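Local coordinates for ProQ/FinO domain-containing protein (Neisseria meningitidis, PDB 3MW6), which probably binds RNA, acting as a chaperone of the ProQ/FinO family, at residues A83-G88 with I108-P113; K89-D92 with R96-G99; M21-Q26 with I67-A72; H33-Y38 with C75-Y80. All coordinates share one frame; numbering follows the deposited sequence.

Contact 1: residues A83-G88 with I108-P113; sequences ALARGG and IAQNHP
Two helix ends, those of 78-86 and 103-110, are brought together here by small side chains, Ala85 meeting Ala109 and Gln110. The methyl of Ala109 lies 3.7 Å from the backbone N of Ala85 and equally close to Leu84 CB, and the small alanine side chains let the backbones approach to 4.8 Å between Ala85 CA and Gln110 CA. Ala85 CB in turn rests on the backbone of Gln110 and on its CG. Beyond CG the glutamine chain runs extended and carries its amide alongside the helix end, where NE2 gives a weak, bent hydrogen bond to Ala85 O (3.2 Å, 133° at the hydrogen). The same carbonyl also accepts from the side-chain amide of Gln106, on the same helix as Gln110. Helix 78-86 stops just beyond, as Gly87 turns to positive phi. Leu84 and Ile108 pack across the dimer interface, each on the other's counterpart in the second subunit. Side-chain amides from the neighbouring helix thus serve a carbonyl of a last helical turn, while the alanines allow close apposition; with its single direct bond weak, the contact depends chiefly on shape.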
# COMPACT_ATOMS: atom_id res chain seq x y z
N ALA A 83 -3.54 9.01 -3.01
CA ALA A 83 -4.84 8.41 -2.72
C ALA A 83 -4.74 7.61 -1.43
O ALA A 83 -5.66 7.60 -0.62
CB ALA A 83 -5.29 7.48 -3.88
N LEU A 84 -3.62 6.93 -1.24
CA LEU A 84 -3.44 6.17 -0.01
C LEU A 84 -3.33 7.12 1.17
O LEU A 84 -3.79 6.82 2.27
CB LEU A 84 -2.19 5.29 -0.09
CG LEU A 84 -2.17 4.12 -1.05
CD1 LEU A 84 -0.89 3.35 -0.80
CD2 LEU A 84 -3.38 3.21 -0.85
N ALA A 85 -2.70 8.27 0.95
CA ALA A 85 -2.61 9.28 2.01
C ALA A 85 -3.98 9.84 2.36
O ALA A 85 -4.23 10.27 3.50
CB ALA A 85 -1.72 10.42 1.57
N ARG A 86 -4.86 9.88 1.36
CA ARG A 86 -6.21 10.37 1.59
C ARG A 86 -6.93 9.37 2.48
O ARG A 86 -7.66 9.76 3.38
CB ARG A 86 -6.96 10.60 0.27
CG ARG A 86 -8.39 11.10 0.45
CD ARG A 86 -9.09 11.30 -0.92
NE ARG A 86 -10.53 11.36 -0.76
CZ ARG A 86 -11.39 11.54 -1.76
NH1 ARG A 86 -10.95 11.68 -3.00
NH2 ARG A 86 -12.69 11.57 -1.52
N GLY A 87 -6.69 8.08 2.25
CA GLY A 87 -7.21 7.05 3.12
C GLY A 87 -8.64 6.62 2.81
O GLY A 87 -9.12 6.79 1.69
N GLY A 88 -9.34 6.10 3.82
CA GLY A 88 -10.71 5.61 3.65
C GLY A 88 -10.74 4.23 3.01
O GLY A 88 -9.76 3.49 3.11
N ILE A 108 2.46 6.09 6.09
CA ILE A 108 3.64 5.90 5.25
C ILE A 108 3.48 6.68 3.95
O ILE A 108 4.43 7.28 3.46
CB ILE A 108 3.88 4.41 4.95
CG1 ILE A 108 4.49 3.72 6.18
CG2 ILE A 108 4.80 4.24 3.75
CD1 ILE A 108 4.27 2.21 6.18
N ALA A 109 2.28 6.67 3.39
CA ALA A 109 2.04 7.39 2.15
C ALA A 109 2.12 8.89 2.41
O ALA A 109 2.69 9.64 1.62
CB ALA A 109 0.70 7.00 1.52
N GLN A 110 1.56 9.31 3.55
CA GLN A 110 1.54 10.71 3.96
C GLN A 110 2.92 11.33 4.09
O GLN A 110 3.08 12.52 3.84
CB GLN A 110 0.84 10.84 5.30
CG GLN A 110 -0.39 11.71 5.27
CD GLN A 110 -1.33 11.38 6.41
OE1 GLN A 110 -0.91 11.15 7.54
NE2 GLN A 110 -2.62 11.34 6.10
N ASN A 111 3.90 10.53 4.51
CA ASN A 111 5.25 11.02 4.76
C ASN A 111 6.13 10.76 3.55
O ASN A 111 7.30 11.11 3.55
CB ASN A 111 5.87 10.36 5.99
CG ASN A 111 5.03 10.56 7.26
OD1 ASN A 111 4.40 11.60 7.43
ND2 ASN A 111 5.03 9.57 8.14
N HIS A 112 5.55 10.14 2.53
CA HIS A 112 6.31 9.85 1.33
C HIS A 112 6.66 11.14 0.63
O HIS A 112 5.79 11.98 0.42
CB HIS A 112 5.52 8.96 0.40
CG HIS A 112 6.35 8.18 -0.57
ND1 HIS A 112 6.98 8.77 -1.65
CD2 HIS A 112 6.59 6.85 -0.67
CE1 HIS A 112 7.58 7.83 -2.37
NE2 HIS A 112 7.36 6.66 -1.80
N PRO A 113 7.95 11.32 0.31
CA PRO A 113 8.44 12.46 -0.45
C PRO A 113 7.58 12.79 -1.67
O PRO A 113 7.30 13.97 -1.91
CB PRO A 113 9.82 11.99 -0.90
CG PRO A 113 10.29 11.15 0.24
CD PRO A 113 9.05 10.47 0.79

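Contact 2: residues K89-D92 with R96-G99; sequences KRFD and RFKG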
# COMPACT_ATOMS: atom_id res chain seq x y z
N LYS A 89 -11.84 3.90 2.34
CA LYS A 89 -12.09 2.53 1.86
C LYS A 89 -11.25 2.13 0.65
O LYS A 89 -10.83 2.97 -0.14
CB LYS A 89 -13.57 2.38 1.48
CG LYS A 89 -14.53 2.47 2.65
CD LYS A 89 -14.55 1.15 3.37
CE LYS A 89 -15.56 1.15 4.49
NZ LYS A 89 -15.62 -0.21 5.10
N ARG A 90 -11.04 0.83 0.51
CA ARG A 90 -10.50 0.30 -0.73
C ARG A 90 -11.63 -0.24 -1.61
O ARG A 90 -12.71 -0.58 -1.12
CB ARG A 90 -9.49 -0.80 -0.44
CG ARG A 90 -8.26 -0.31 0.29
CD ARG A 90 -7.26 -1.46 0.57
NE ARG A 90 -6.06 -0.90 1.18
CZ ARG A 90 -4.99 -0.54 0.49
NH1 ARG A 90 -4.97 -0.69 -0.83
NH2 ARG A 90 -3.96 -0.02 1.11
N PHE A 91 -11.37 -0.33 -2.91
CA PHE A 91 -12.40 -0.64 -3.89
C PHE A 91 -12.00 -1.83 -4.76
O PHE A 91 -10.83 -1.94 -5.15
CB PHE A 91 -12.65 0.58 -4.78
CG PHE A 91 -13.28 1.74 -4.06
CD1 PHE A 91 -14.62 2.06 -4.27
CD2 PHE A 91 -12.54 2.50 -3.17
CE1 PHE A 91 -15.21 3.12 -3.59
CE2 PHE A 91 -13.12 3.55 -2.49
CZ PHE A 91 -14.46 3.88 -2.71
N ASP A 92 -12.95 -2.72 -5.08
CA ASP A 92 -12.66 -3.86 -5.96
C ASP A 92 -12.88 -3.47 -7.42
O ASP A 92 -13.18 -2.31 -7.70
CB ASP A 92 -13.44 -5.12 -5.56
CG ASP A 92 -14.95 -4.94 -5.70
OD1 ASP A 92 -15.69 -5.72 -5.04
OD2 ASP A 92 -15.41 -4.04 -6.44
N ARG A 96 -16.84 -1.37 -5.77
CA ARG A 96 -17.52 -1.55 -4.50
C ARG A 96 -16.53 -1.59 -3.35
O ARG A 96 -15.39 -2.01 -3.51
CB ARG A 96 -18.36 -2.82 -4.52
CG ARG A 96 -19.45 -2.78 -5.58
CD ARG A 96 -20.68 -3.59 -5.19
NE ARG A 96 -21.79 -3.36 -6.10
CZ ARG A 96 -22.92 -2.72 -5.78
NH1 ARG A 96 -23.09 -2.26 -4.54
NH2 ARG A 96 -23.88 -2.57 -6.68
N PHE A 97 -16.96 -1.12 -2.19
CA PHE A 97 -16.15 -1.19 -0.98
C PHE A 97 -15.60 -2.60 -0.79
O PHE A 97 -16.32 -3.57 -0.92
CB PHE A 97 -16.97 -0.78 0.24
CG PHE A 97 -17.34 0.68 0.27
CD1 PHE A 97 -16.65 1.61 -0.50
CD2 PHE A 97 -18.38 1.13 1.07
CE1 PHE A 97 -16.99 2.95 -0.47
CE2 PHE A 97 -18.73 2.48 1.10
CZ PHE A 97 -18.03 3.39 0.33
N LYS A 98 -14.31 -2.70 -0.50
CA LYS A 98 -13.72 -3.96 -0.07
C LYS A 98 -12.44 -3.71 0.72
O LYS A 98 -11.36 -3.54 0.15
CB LYS A 98 -13.48 -4.89 -1.27
CG LYS A 98 -12.97 -6.26 -0.89
CD LYS A 98 -12.94 -7.17 -2.11
CE LYS A 98 -12.27 -8.50 -1.82
NZ LYS A 98 -12.20 -9.34 -3.05
N GLY A 99 -12.58 -3.67 2.04
CA GLY A 99 -11.46 -3.39 2.93
C GLY A 99 -11.24 -1.89 3.07
O GLY A 99 -12.08 -1.09 2.67
O HOH W 1 -16.86 -5.95 -2.57
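Arg90 and Lys98 share the shortest direct hydrogen bond between the two segments, Lys98 N to Arg90 O at 2.7 Å. Arg90 N donates in turn to Gly99 O at 3.1 Å, reaching it from above the carbonyl plane. One residue thus bonds to two consecutive residues opposite, as in a beta bulge, and Gly99 takes positive phi there. Towards the turn, Asp92 N meets Arg96 O at 3.0 Å in the carbonyl plane. The Asp92 carboxylate bends back over the turn, its CG lying between the backbone N and the carbonyl carbon (chi1 64°). Asp92 OD2 accepts from Arg96 N at 3.1 Å, above the carboxylate plane, and also from Asn94 N, an Asx turn that ties down the loop. A water donates to both Asp92 OD1 and Phe97 O, adding a bridge across the strands.

Phe91 and Phe97, a non-hydrogen-bonded antiparallel pair, lie side by side. The edge of Phe97 is directed towards the face of Phe91 in an offset edge-to-face stack, with centroids 5.4 Å apart and planes at 72°. Lys89 crosses Phe97 at about a right angle; with its CG anti to the carbonyl carbon (chi1 -66°), CG lies over the ring centre, 4.0 Å from the Phe97 centroid, a CH-pi contact, and the bend at chi2 then carries CD towards Gly99 O.

Strand 89-91 also bonds through the backbone of Phe91 to Pro46 and Ala48, and Lys45 makes a cation-pi contact with its ring. Arg90 reaches helix 78-86, touching Tyr80 and Leu84; its guanidinium bonds Leu47 O and Glu100 O and pairs with Glu105 and with Glu104 of the second subunit.

Contact 3: residues M21-Q26 with I67-A72; sequences MSKKKQ and IARVLA
Lys23 and Arg69 supply almost all of the surface buried here, two long cationic chains that cross at about a right angle above the gap between their helices. The backbones stay well apart, 10.8 Å between Lys23 CA and Arg69 CA, so the side chains span the distance alone. Each is bent at its third torsion, Lys23 at 81° and Arg69 at -83°, and these bends turn the two ends to meet. The lysine comes to the edge of the guanidinium, near its plane, on the side where NH1 and NH2 lie, and does not stack over a face. Its CE is modelled 3.0 Å from Arg69 NH2, closer than comfortable packing allows. Both residues were refined in two conformers, so the detail of this approach is doubtful. In this conformer Lys23 NZ lies 3.2 Å from Arg69 NH2, a spacing equally doubtful; both are donors, so it is not a hydrogen bond. Two like charges brought this near would probably repel, which is consistent with mobile ends on an exposed surface.

Lys23 opens helix 23-37, whose start is well defined: Ser22 is the N-cap, and its OG accepts from Lys25 N at 3.1 Å and 157°.

Apart from this charged pair, helix 64-76 meets helix 23-37 through apolar groups, Val70 resting on Thr27, Ile30 and Ala31, and Ile67 on Ile30. Gln26 ties the start of helix 23-37 to the chain before helix 64-76 by accepting from Asp63 N, while helix 51-58 adds Leu55 beside Ile67 and Ile51 beside Leu71.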
# COMPACT_ATOMS: atom_id res chain seq x y z
N MSE A 21 2.46 -10.16 -28.96
CA MSE A 21 3.75 -10.84 -28.96
C MSE A 21 4.88 -9.90 -28.55
O MSE A 21 5.96 -10.34 -28.15
CB MSE A 21 4.06 -11.42 -30.35
CG MSE A 21 3.11 -12.50 -30.82
SE MSE A 21 3.14 -14.10 -29.72
CE MSE A 21 1.85 -13.66 -28.32
N SER A 22 4.65 -8.61 -28.69
CA SER A 22 5.62 -7.63 -28.22
C SER A 22 5.31 -7.26 -26.78
O SER A 22 4.19 -6.85 -26.47
CB SER A 22 5.63 -6.39 -29.12
OG SER A 22 6.21 -5.28 -28.47
N LYS A 23 6.29 -7.43 -25.91
CA LYS A 23 6.18 -7.13 -24.48
C LYS A 23 5.83 -5.65 -24.25
O LYS A 23 4.94 -5.31 -23.47
CB LYS A 23 7.50 -7.47 -23.78
CG LYS A 23 7.37 -8.01 -22.36
CD LYS A 23 8.71 -8.49 -21.80
CE LYS A 23 9.56 -7.34 -21.26
NZ LYS A 23 10.87 -7.82 -20.70
N LYS A 24 6.57 -4.78 -24.91
CA LYS A 24 6.32 -3.34 -24.82
C LYS A 24 4.91 -3.01 -25.33
O LYS A 24 4.19 -2.20 -24.74
CB LYS A 24 7.36 -2.56 -25.61
CG LYS A 24 6.89 -1.17 -25.99
CD LYS A 24 7.99 -0.36 -26.66
CE LYS A 24 7.59 1.10 -26.77
NZ LYS A 24 8.76 1.98 -27.06
N LYS A 25 4.52 -3.65 -26.43
CA LYS A 25 3.21 -3.39 -27.01
C LYS A 25 2.10 -4.00 -26.15
O LYS A 25 1.08 -3.35 -25.90
CB LYS A 25 3.16 -3.87 -28.46
CG LYS A 25 1.81 -3.62 -29.15
CD LYS A 25 1.49 -2.14 -29.31
CE LYS A 25 0.14 -1.96 -30.00
NZ LYS A 25 -0.15 -0.54 -30.40
N GLN A 26 2.30 -5.23 -25.67
CA GLN A 26 1.31 -5.83 -24.76
C GLN A 26 1.10 -4.98 -23.50
O GLN A 26 -0.02 -4.87 -22.99
CB GLN A 26 1.66 -7.27 -24.37
CG GLN A 26 0.53 -7.89 -23.55
CD GLN A 26 0.69 -9.38 -23.27
OE1 GLN A 26 0.02 -9.92 -22.39
NE2 GLN A 26 1.58 -10.05 -24.02
N ILE A 67 0.64 -8.01 -16.64
CA ILE A 67 -0.43 -7.43 -15.83
C ILE A 67 0.12 -6.96 -14.47
O ILE A 67 -0.15 -5.84 -14.03
CB ILE A 67 -1.63 -8.41 -15.67
CG1 ILE A 67 -2.35 -8.59 -17.01
CG2 ILE A 67 -2.64 -7.87 -14.68
CD1 ILE A 67 -3.43 -9.67 -17.02
N ALA A 68 0.91 -7.81 -13.83
CA ALA A 68 1.50 -7.47 -12.55
C ALA A 68 2.39 -6.23 -12.70
O ALA A 68 2.42 -5.38 -11.82
CB ALA A 68 2.31 -8.66 -12.00
N ARG A 69 3.10 -6.14 -13.81
CA ARG A 69 3.99 -5.02 -14.10
C ARG A 69 3.20 -3.71 -14.22
O ARG A 69 3.57 -2.69 -13.66
CB ARG A 69 4.77 -5.31 -15.39
CG ARG A 69 5.95 -4.39 -15.64
CD ARG A 69 6.52 -4.55 -17.05
NE ARG A 69 7.45 -5.67 -17.19
CZ ARG A 69 8.18 -5.90 -18.27
NH1 ARG A 69 8.11 -5.08 -19.31
NH2 ARG A 69 8.99 -6.95 -18.32
N VAL A 70 2.11 -3.74 -14.98
CA VAL A 70 1.25 -2.56 -15.15
C VAL A 70 0.66 -2.15 -13.81
O VAL A 70 0.69 -0.98 -13.42
CB VAL A 70 0.13 -2.82 -16.17
CG1 VAL A 70 -0.86 -1.65 -16.18
CG2 VAL A 70 0.74 -3.05 -17.55
N LEU A 71 0.14 -3.12 -13.08
CA LEU A 71 -0.35 -2.87 -11.74
C LEU A 71 0.72 -2.23 -10.85
O LEU A 71 0.42 -1.28 -10.11
CB LEU A 71 -0.88 -4.16 -11.13
CG LEU A 71 -1.33 -3.93 -9.69
CD1 LEU A 71 -2.48 -2.88 -9.62
CD2 LEU A 71 -1.73 -5.25 -9.05
N ALA A 72 1.96 -2.73 -10.91
CA ALA A 72 3.02 -2.20 -10.03
C ALA A 72 3.42 -0.78 -10.44
O ALA A 72 3.71 0.06 -9.59
CB ALA A 72 4.26 -3.14 -9.99

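Contact 4: residues H33-Y38 with C75-Y80; sequences HIYGKY and CRRPRY
Tyr35 and Arg77 reach towards each other from opposite directions, the phenol from helix 23-37 and the guanidinium from the break after helix 64-76. They meet at their far ends: Arg77 NH1 comes to Tyr35 OH at 3.3 Å, with CZ of the ring next at 3.8 Å. Ring and guanidinium planes are inclined at 66°, so the groups do not stack. The hydrogen bond from NH1 to the phenol oxygen is weak, with an angle of only 133° at the hydrogen. CD of Arg77 lies 4.1 Å from Tyr35 OH, and the bend at chi3 (60°) beyond it turns the guanidinium so that NH1 also faces the hydroxyl.

Arg77 is the N-cap residue of helix 78-86, which begins at Pro78 directly after helix 64-76 ends; the contact therefore places the tip of a tyrosine against the joint between two successive helices of the ProQ/FinO domain. The main polar partner of the phenol is His74, near the end of helix 64-76, whose ND1 is hydrogen-bonded to Tyr35 OH and whose ring also meets that of Tyr35 at about 45°. Arg77 is thus a second, looser neighbour of a hydroxyl already held. Tyr80, in the first turn of the next helix, also meets the His74 ring, while its own hydroxyl bonds Leu47 N and Glu104 of the second subunit.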
# COMPACT_ATOMS: atom_id res chain seq x y z
N HIS A 33 -6.37 -0.80 -21.75
CA HIS A 33 -7.55 -1.57 -21.39
C HIS A 33 -8.01 -1.22 -19.97
O HIS A 33 -9.15 -0.85 -19.76
CB HIS A 33 -7.31 -3.08 -21.52
CG HIS A 33 -8.51 -3.90 -21.15
ND1 HIS A 33 -9.47 -4.25 -22.07
CD2 HIS A 33 -8.94 -4.38 -19.96
CE1 HIS A 33 -10.43 -4.93 -21.46
NE2 HIS A 33 -10.13 -5.02 -20.18
N ILE A 34 -7.10 -1.32 -19.02
CA ILE A 34 -7.43 -1.16 -17.61
C ILE A 34 -7.91 0.25 -17.24
O ILE A 34 -8.90 0.40 -16.52
CB ILE A 34 -6.24 -1.57 -16.70
CG1 ILE A 34 -6.26 -3.09 -16.47
CG2 ILE A 34 -6.27 -0.82 -15.40
CD1 ILE A 34 -4.93 -3.63 -15.99
N TYR A 35 -7.20 1.27 -17.70
CA TYR A 35 -7.61 2.64 -17.39
C TYR A 35 -8.87 3.03 -18.14
O TYR A 35 -9.58 3.94 -17.73
CB TYR A 35 -6.50 3.65 -17.71
CG TYR A 35 -5.38 3.66 -16.71
CD1 TYR A 35 -4.12 3.19 -17.05
CD2 TYR A 35 -5.58 4.14 -15.42
CE1 TYR A 35 -3.08 3.19 -16.14
CE2 TYR A 35 -4.54 4.15 -14.51
CZ TYR A 35 -3.30 3.67 -14.88
OH TYR A 35 -2.26 3.67 -13.98
N GLY A 36 -9.13 2.35 -19.25
CA GLY A 36 -10.30 2.63 -20.08
C GLY A 36 -11.54 1.96 -19.52
O GLY A 36 -12.60 2.56 -19.48
N LYS A 37 -11.39 0.72 -19.05
CA LYS A 37 -12.54 -0.05 -18.59
C LYS A 37 -12.89 0.12 -17.10
O LYS A 37 -14.06 0.09 -16.74
CB LYS A 37 -12.33 -1.53 -18.89
CG LYS A 37 -13.39 -2.41 -18.24
CD LYS A 37 -13.30 -3.84 -18.72
CE LYS A 37 -14.42 -4.67 -18.14
NZ LYS A 37 -14.54 -5.98 -18.84
N TYR A 38 -11.88 0.29 -16.25
CA TYR A 38 -12.12 0.23 -14.81
C TYR A 38 -12.01 1.59 -14.15
O TYR A 38 -10.93 2.17 -14.11
CB TYR A 38 -11.13 -0.74 -14.13
CG TYR A 38 -11.32 -2.16 -14.58
CD1 TYR A 38 -10.35 -2.79 -15.34
CD2 TYR A 38 -12.48 -2.86 -14.28
CE1 TYR A 38 -10.52 -4.09 -15.77
CE2 TYR A 38 -12.66 -4.17 -14.71
CZ TYR A 38 -11.67 -4.77 -15.45
OH TYR A 38 -11.82 -6.06 -15.89
N CYS A 75 0.67 1.50 -8.94
CA CYS A 75 0.79 1.75 -7.51
C CYS A 75 2.01 2.56 -7.09
O CYS A 75 2.10 2.97 -5.93
CB CYS A 75 0.71 0.44 -6.73
SG CYS A 75 -0.94 -0.35 -6.93
N ARG A 76 2.92 2.81 -8.03
CA ARG A 76 4.13 3.59 -7.76
C ARG A 76 3.90 5.07 -8.04
O ARG A 76 4.65 5.93 -7.58
CB ARG A 76 5.31 3.11 -8.61
CG ARG A 76 6.21 2.12 -7.91
CD ARG A 76 7.49 1.87 -8.69
NE ARG A 76 7.52 0.54 -9.27
CZ ARG A 76 7.28 0.28 -10.55
NH1 ARG A 76 7.32 -0.97 -10.99
NH2 ARG A 76 7.02 1.27 -11.39
N ARG A 77 2.86 5.36 -8.82
CA ARG A 77 2.58 6.73 -9.19
C ARG A 77 2.23 7.56 -7.96
O ARG A 77 1.53 7.10 -7.06
CB ARG A 77 1.48 6.80 -10.25
CG ARG A 77 1.87 6.05 -11.51
CD ARG A 77 0.79 6.05 -12.56
NE ARG A 77 0.43 7.40 -12.97
CZ ARG A 77 -0.42 7.68 -13.96
NH1 ARG A 77 -0.99 6.69 -14.64
NH2 ARG A 77 -0.69 8.95 -14.26
N PRO A 78 2.75 8.79 -7.91
CA PRO A 78 2.44 9.77 -6.87
C PRO A 78 0.92 9.89 -6.64
O PRO A 78 0.46 9.95 -5.49
CB PRO A 78 3.00 11.07 -7.44
CG PRO A 78 4.15 10.62 -8.32
CD PRO A 78 3.69 9.31 -8.92
N ARG A 79 0.16 9.92 -7.72
CA ARG A 79 -1.29 10.05 -7.60
C ARG A 79 -1.92 8.89 -6.80
O ARG A 79 -2.85 9.09 -6.03
CB ARG A 79 -1.93 10.19 -8.98
CG ARG A 79 -3.41 10.38 -8.93
CD ARG A 79 -3.97 10.78 -10.29
NE ARG A 79 -5.42 10.85 -10.24
CZ ARG A 79 -6.22 10.93 -11.30
NH1 ARG A 79 -5.71 10.94 -12.52
NH2 ARG A 79 -7.53 10.99 -11.13
N TYR A 80 -1.38 7.68 -6.95
CA TYR A 80 -1.84 6.56 -6.14
C TYR A 80 -1.42 6.70 -4.66
O TYR A 80 -2.24 6.54 -3.74
CB TYR A 80 -1.33 5.23 -6.70
CG TYR A 80 -1.98 4.06 -6.02
CD1 TYR A 80 -3.33 3.80 -6.21
CD2 TYR A 80 -1.26 3.24 -5.16
CE1 TYR A 80 -3.95 2.74 -5.58
CE2 TYR A 80 -1.90 2.16 -4.51
CZ TYR A 80 -3.24 1.92 -4.74
OH TYR A 80 -3.89 0.87 -4.13

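Contacts 3 and 4 both draw on helix 23-37 and helix 64-76, though contact 4 touches through Arg77 just beyond the latter; their centres are 13 Å apart and their segments alternate along the chain. Contact 4 also reaches the start of helix 78-86, whose other end forms contact 1, about 16 Å away between centres. The hairpin of contact 2 is nested in the loop that contact 1 closes, and Arg90 links it to both neighbours: its NH2 lies 3.8 Å from Leu84 CD2 of contact 1, and its NH1 3.8 Å from Tyr80 OH of contact 4. Contacts 1, 2 and 4 all reach the second subunit, whereas contact 3, about 26 Å from contact 1 between centres, has no subunit neighbour touching it.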